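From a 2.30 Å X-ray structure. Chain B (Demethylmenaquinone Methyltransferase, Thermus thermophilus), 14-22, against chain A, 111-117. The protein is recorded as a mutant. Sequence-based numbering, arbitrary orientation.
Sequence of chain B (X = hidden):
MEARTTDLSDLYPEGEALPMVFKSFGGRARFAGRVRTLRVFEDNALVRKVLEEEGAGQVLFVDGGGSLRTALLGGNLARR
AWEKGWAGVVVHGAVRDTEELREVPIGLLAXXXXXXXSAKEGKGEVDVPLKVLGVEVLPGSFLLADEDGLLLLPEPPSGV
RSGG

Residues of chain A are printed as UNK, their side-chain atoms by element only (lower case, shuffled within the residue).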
ATOM      1  N   GLU B  14       6.521 -17.694  21.560  1.00 49.23           N
ATOM      2  CA  GLU B  14       7.519 -18.298  20.674  1.00 47.83           C
ATOM      3  C   GLU B  14       7.120 -18.328  19.197  1.00 43.44           C
ATOM      4  O   GLU B  14       7.980 -18.387  18.317  1.00 42.44           O
ATOM      5  CB  GLU B  14       7.848 -19.722  21.148  1.00 56.42           C
ATOM      6  CG  GLU B  14       6.695 -20.734  21.071  1.00 65.13           C
ATOM      7  CD  GLU B  14       6.378 -21.197  19.652  1.00 75.79           C
ATOM      8  OE1 GLU B  14       7.295 -21.700  18.964  1.00 77.40           O
ATOM      9  OE2 GLU B  14       5.210 -21.068  19.226  1.00 78.40           O
ATOM     10  N   GLY B  15       5.817 -18.298  18.933  1.00 32.87           N
ATOM     11  CA  GLY B  15       5.326 -18.334  17.568  1.00 36.53           C
ATOM     12  C   GLY B  15       5.908 -17.257  16.675  1.00 30.07           C
ATOM     13  O   GLY B  15       6.315 -16.200  17.156  1.00 29.83           O
ATOM     14  N   GLU B  16       5.946 -17.534  15.373  1.00 29.33           N
ATOM     15  CA  GLU B  16       6.476 -16.599  14.375  1.00 34.12           C
ATOM     16  C   GLU B  16       5.325 -15.792  13.791  1.00 25.89           C
ATOM     17  O   GLU B  16       4.261 -16.340  13.514  1.00 21.75           O
ATOM     18  CB  GLU B  16       7.169 -17.357  13.242  1.00 31.21           C
ATOM     19  CG  GLU B  16       8.375 -18.177  13.668  1.00 50.49           C
ATOM     20  CD  GLU B  16       9.565 -17.318  14.034  1.00 52.75           C
ATOM     21  OE1 GLU B  16       9.455 -16.518  14.984  1.00 59.66           O
ATOM     22  OE2 GLU B  16      10.613 -17.446  13.368  1.00 58.99           O
ATOM     23  N   ALA B  17       5.541 -14.495  13.590  1.00 22.25           N
ATOM     24  CA  ALA B  17       4.492 -13.641  13.051  1.00 22.41           C
ATOM     25  C   ALA B  17       4.986 -12.740  11.939  1.00 19.80           C
ATOM     26  O   ALA B  17       6.150 -12.343  11.922  1.00 23.75           O
ATOM     27  CB  ALA B  17       3.888 -12.800  14.165  1.00 19.92           C
ATOM     28  N   LEU B  18       4.096 -12.438  11.000  1.00 22.59           N
ATOM     29  CA  LEU B  18       4.404 -11.549   9.884  1.00 25.97           C
ATOM     30  C   LEU B  18       3.371 -10.432   9.865  1.00 23.59           C
ATOM     31  O   LEU B  18       2.179 -10.675  10.083  1.00 23.29           O
ATOM     32  CB  LEU B  18       4.360 -12.294   8.546  1.00 24.03           C
ATOM     33  CG  LEU B  18       5.513 -13.256   8.267  1.00 28.61           C
ATOM     34  CD1 LEU B  18       5.327 -13.941   6.930  1.00 26.58           C
ATOM     35  CD2 LEU B  18       6.804 -12.470   8.276  1.00 32.94           C
ATOM     36  N   PRO B  19       3.816  -9.192   9.599  1.00 28.57           N
ATOM     37  CA  PRO B  19       2.939  -8.020   9.543  1.00 15.68           C
ATOM     38  C   PRO B  19       2.033  -8.122   8.314  1.00 17.95           C
ATOM     39  O   PRO B  19       2.368  -8.804   7.340  1.00 25.44           O
ATOM     40  CB  PRO B  19       3.933  -6.876   9.413  1.00 18.29           C
ATOM     41  CG  PRO B  19       4.955  -7.481   8.494  1.00 18.38           C
ATOM     42  CD  PRO B  19       5.172  -8.839   9.133  1.00 28.45           C
HETATM   43  N   MSE B  20       0.889  -7.449   8.360  1.00 25.39           N
HETATM   44  CA  MSE B  20      -0.050  -7.452   7.239  1.00 15.68           C
HETATM   45  C   MSE B  20       0.444  -6.505   6.140  1.00 20.31           C
HETATM   46  O   MSE B  20      -0.074  -5.400   5.962  1.00 20.65           O
HETATM   47  CB  MSE B  20      -1.453  -7.032   7.720  1.00 21.75           C
HETATM   48  CG  MSE B  20      -2.522  -7.052   6.640  1.00 22.16           C
HETATM   49 SE   MSE B  20      -2.304  -8.620   5.527  1.00 23.60          SE
HETATM   50  CE  MSE B  20      -2.456  -9.967   6.906  1.00 36.01           C
ATOM     51  N   VAL B  21       1.465  -6.935   5.409  1.00 20.44           N
ATOM     52  CA  VAL B  21       1.996  -6.116   4.328  1.00 21.50           C
ATOM     53  C   VAL B  21       1.441  -6.632   3.007  1.00 23.65           C
ATOM     54  O   VAL B  21       1.816  -6.177   1.931  1.00 21.97           O
ATOM     55  CB  VAL B  21       3.542  -6.147   4.315  1.00 20.75           C
ATOM     56  CG1 VAL B  21       4.068  -5.318   5.470  1.00 14.72           C
ATOM     57  CG2 VAL B  21       4.050  -7.594   4.444  1.00 15.90           C
ATOM     58  N   PHE B  22       0.530  -7.589   3.103  1.00 17.88           N
ATOM     59  CA  PHE B  22      -0.086  -8.158   1.921  1.00 22.56           C
ATOM     60  C   PHE B  22      -1.446  -7.511   1.663  1.00 26.60           C
ATOM     61  O   PHE B  22      -2.082  -6.989   2.578  1.00 26.06           O
ATOM     62  CB  PHE B  22      -0.310  -9.664   2.101  1.00 15.60           C
ATOM     63  CG  PHE B  22       0.940 -10.448   2.394  1.00 17.73           C
ATOM     64  CD1 PHE B  22       1.389 -10.613   3.701  1.00 17.71           C
ATOM     65  CD2 PHE B  22       1.643 -11.057   1.363  1.00 11.61           C
ATOM     66  CE1 PHE B  22       2.515 -11.375   3.972  1.00 23.82           C
ATOM     67  CE2 PHE B  22       2.766 -11.816   1.620  1.00 19.26           C
ATOM     68  CZ  PHE B  22       3.206 -11.983   2.923  1.00 21.59           C
TER
ATOM     69  N   UNK A 111       2.693   2.221   9.539  1.00 16.96           N
ATOM     70  CA  UNK A 111       3.117   1.627   8.281  1.00 17.38           C
ATOM     71  C   UNK A 111       2.381   0.316   8.063  1.00 18.74           C
ATOM     72  O   UNK A 111       2.133  -0.090   6.931  1.00 11.62           O
ATOM     73  c   UNK A 111       6.959   2.298   8.513  1.00 24.13           C
ATOM     74  c   UNK A 111       5.261   3.512   7.110  1.00 26.28           C
ATOM     75  c   UNK A 111       5.492   2.664   8.361  1.00 32.05           C
ATOM     76  c   UNK A 111       4.635   1.393   8.291  1.00 16.93           C
ATOM     77  N   UNK A 112       2.013  -0.335   9.163  1.00 22.08           N
ATOM     78  CA  UNK A 112       1.316  -1.604   9.077  1.00 18.12           C
ATOM     79  C   UNK A 112       0.909  -2.139  10.430  1.00 18.02           C
ATOM     80  O   UNK A 112       1.360  -1.661  11.474  1.00 18.10           O
ATOM     81  c   UNK A 112       2.203  -2.632   8.378  1.00 18.73           C
ATOM     82  N   UNK A 113       0.025  -3.128  10.398  1.00 10.42           N
ATOM     83  CA  UNK A 113      -0.400  -3.797  11.616  1.00 21.14           C
ATOM     84  C   UNK A 113       0.452  -5.077  11.704  1.00 11.82           C
ATOM     85  O   UNK A 113       0.906  -5.602  10.687  1.00 14.91           O
ATOM     86  c   UNK A 113      -1.900  -4.146  11.547  1.00  8.17           C
ATOM     87  N   UNK A 114       0.674  -5.566  12.913  1.00 14.96           N
ATOM     88  CA  UNK A 114       1.458  -6.777  13.127  1.00 13.39           C
ATOM     89  C   UNK A 114       0.910  -7.402  14.414  1.00 18.05           C
ATOM     90  O   UNK A 114       0.447  -6.684  15.309  1.00 18.55           O
ATOM     91  c   UNK A 114       2.967  -6.446  13.270  1.00 19.79           C
ATOM     92  c   UNK A 114       3.314  -6.101  14.718  1.00 17.64           C
ATOM     93  o   UNK A 114       3.749  -7.572  12.859  1.00 21.50           O
ATOM     94  N   UNK A 115       0.963  -8.742  14.527  1.00 18.11           N
ATOM     95  CA  UNK A 115       0.461  -9.490  15.691  1.00 21.45           C
ATOM     96  C   UNK A 115       1.196  -9.431  17.026  1.00 22.46           C
ATOM     97  O   UNK A 115       0.556  -9.393  18.078  1.00 23.27           O
ATOM     98  c   UNK A 115       0.285 -10.781  13.685  1.00 21.90           C
ATOM     99  c   UNK A 115       1.290  -9.671  13.435  1.00 18.75           C
ATOM    100  c   UNK A 115       0.388 -10.933  15.175  1.00 11.81           C
ATOM    101  N   UNK A 116       2.527  -9.457  16.992  1.00 29.52           N
ATOM    102  CA  UNK A 116       3.315  -9.453  18.225  1.00 26.83           C
ATOM    103  C   UNK A 116       3.364  -8.158  19.004  1.00 27.09           C
ATOM    104  O   UNK A 116       3.519  -7.078  18.436  1.00 31.40           O
ATOM    105  c   UNK A 116       6.340 -11.801  18.143  1.00 53.75           C
ATOM    106  c   UNK A 116       4.762  -9.891  17.960  1.00 25.61           C
ATOM    107  n   UNK A 116       7.745 -13.775  18.742  1.00 76.61           N
ATOM    108  c   UNK A 116       4.939 -11.372  17.763  1.00 47.52           C
ATOM    109  c   UNK A 116       6.421 -13.314  18.248  1.00 66.42           C
ATOM    110  N   UNK A 117       3.254  -8.286  20.322  1.00 22.35           N
ATOM    111  CA  UNK A 117       3.321  -7.143  21.212  1.00 24.78           C
ATOM    112  C   UNK A 117       4.794  -6.762  21.388  1.00 25.12           C
ATOM    113  O   UNK A 117       5.683  -7.587  21.181  1.00 25.57           O
ATOM    114  c   UNK A 117       2.695  -7.499  22.561  1.00 23.79           C
ATOM    115  c   UNK A 117       2.082  -7.902  25.310  1.00 53.12           C
ATOM    116  n   UNK A 117       0.908  -8.275  26.146  1.00 66.67           N
ATOM    117  c   UNK A 117       2.607  -9.074  24.495  1.00 50.81           C
ATOM    118  c   UNK A 117       3.445  -8.582  23.332  1.00 44.12           C
TER
HETATM  119  O   HOH W   1      -1.228  -3.729   7.940  1.00 29.11           O

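Position 111 carries four side-chain carbons. The first is bonded to CA, and the second forks into two methyl ends, the leucine skeleton. No atom of this side chain comes within 7 Å of chain B 14-22, so the assignment rests on connectivity alone: Leu111(A).

Position 112 has a single carbon, CB, directed toward chain B. It lies 4.3 Å from O of Met20(B), and 4.4 Å separate this CB from CG1 of Val21(B), an apolar contact. One carbon and nothing beyond it means alanine, Ala112(A).

Position 113 again has one carbon; its CB points sideways and lies 4.8 Å from CB of Met20(B), its closest approach to the stretch. The backbone does the work: N of Met20(B) donates to O of position 113 at 3.0 Å, with an N-H...O angle of 158°. The side chain identifies Ala113(A).

At position 114, CB carries one oxygen and one carbon. The side-chain oxygen of position 114 lies 3.4 Å from CA of Pro19(B) and 3.5 Å from CB of Pro19(B), packing against carbon there. A beta-branched side chain with these two ends is threonine, Thr114(A), with chi1 at -153° (t); its OG1 is hydrogen-bonded elsewhere in the structure.

Position 115 has three carbons, the last of them bonded to the residue's own backbone N, closing a five-membered ring. Its CB sits 4.1 Å from CB of Ala17(B), and the ring carbon attached to N lies 3.6 Å from O of Leu18(B). Only proline closes such a ring. In Pro115(A) that carbon is CD, and the ring nitrogen has no hydrogen to donate.

Position 116 shows four carbons in a row ending in nitrogen. The second carbon lies 4.0 Å from CB of Ala17(B); the last carbon is 3.1 Å and the terminal nitrogen 3.2 Å from O of Gly15(B). This is lysine, Lys116(A), nearly extended from chi2 onward (-154°, 167°, -175°), and these atoms are CG, CE and NZ.

Position 117 repeats the four-carbon chain with terminal nitrogen, but no atom of this side chain comes within 9 Å of chain B 14-22. It is Lys117(A).

The touching parts run antiparallel, 178° apart, with CA of Pro19(B) and CA of Thr114(A) 4.1 Å from each other. The direct hydrogen bond from Met20(B) is joined by water 1, which accepts from N of Ala113(A) at 2.8 Å and donates to O of Met20(B) at 2.8 Å. Together they tie both polar backbone groups of Met20(B) to Ala113(A). Around this link the contact is mainly packing: Ala17(B) meets Pro115(A) and the Lys116(A) chain, and the stretches bury 372 Å² in total.

Chain A 111-117: LAATPKK
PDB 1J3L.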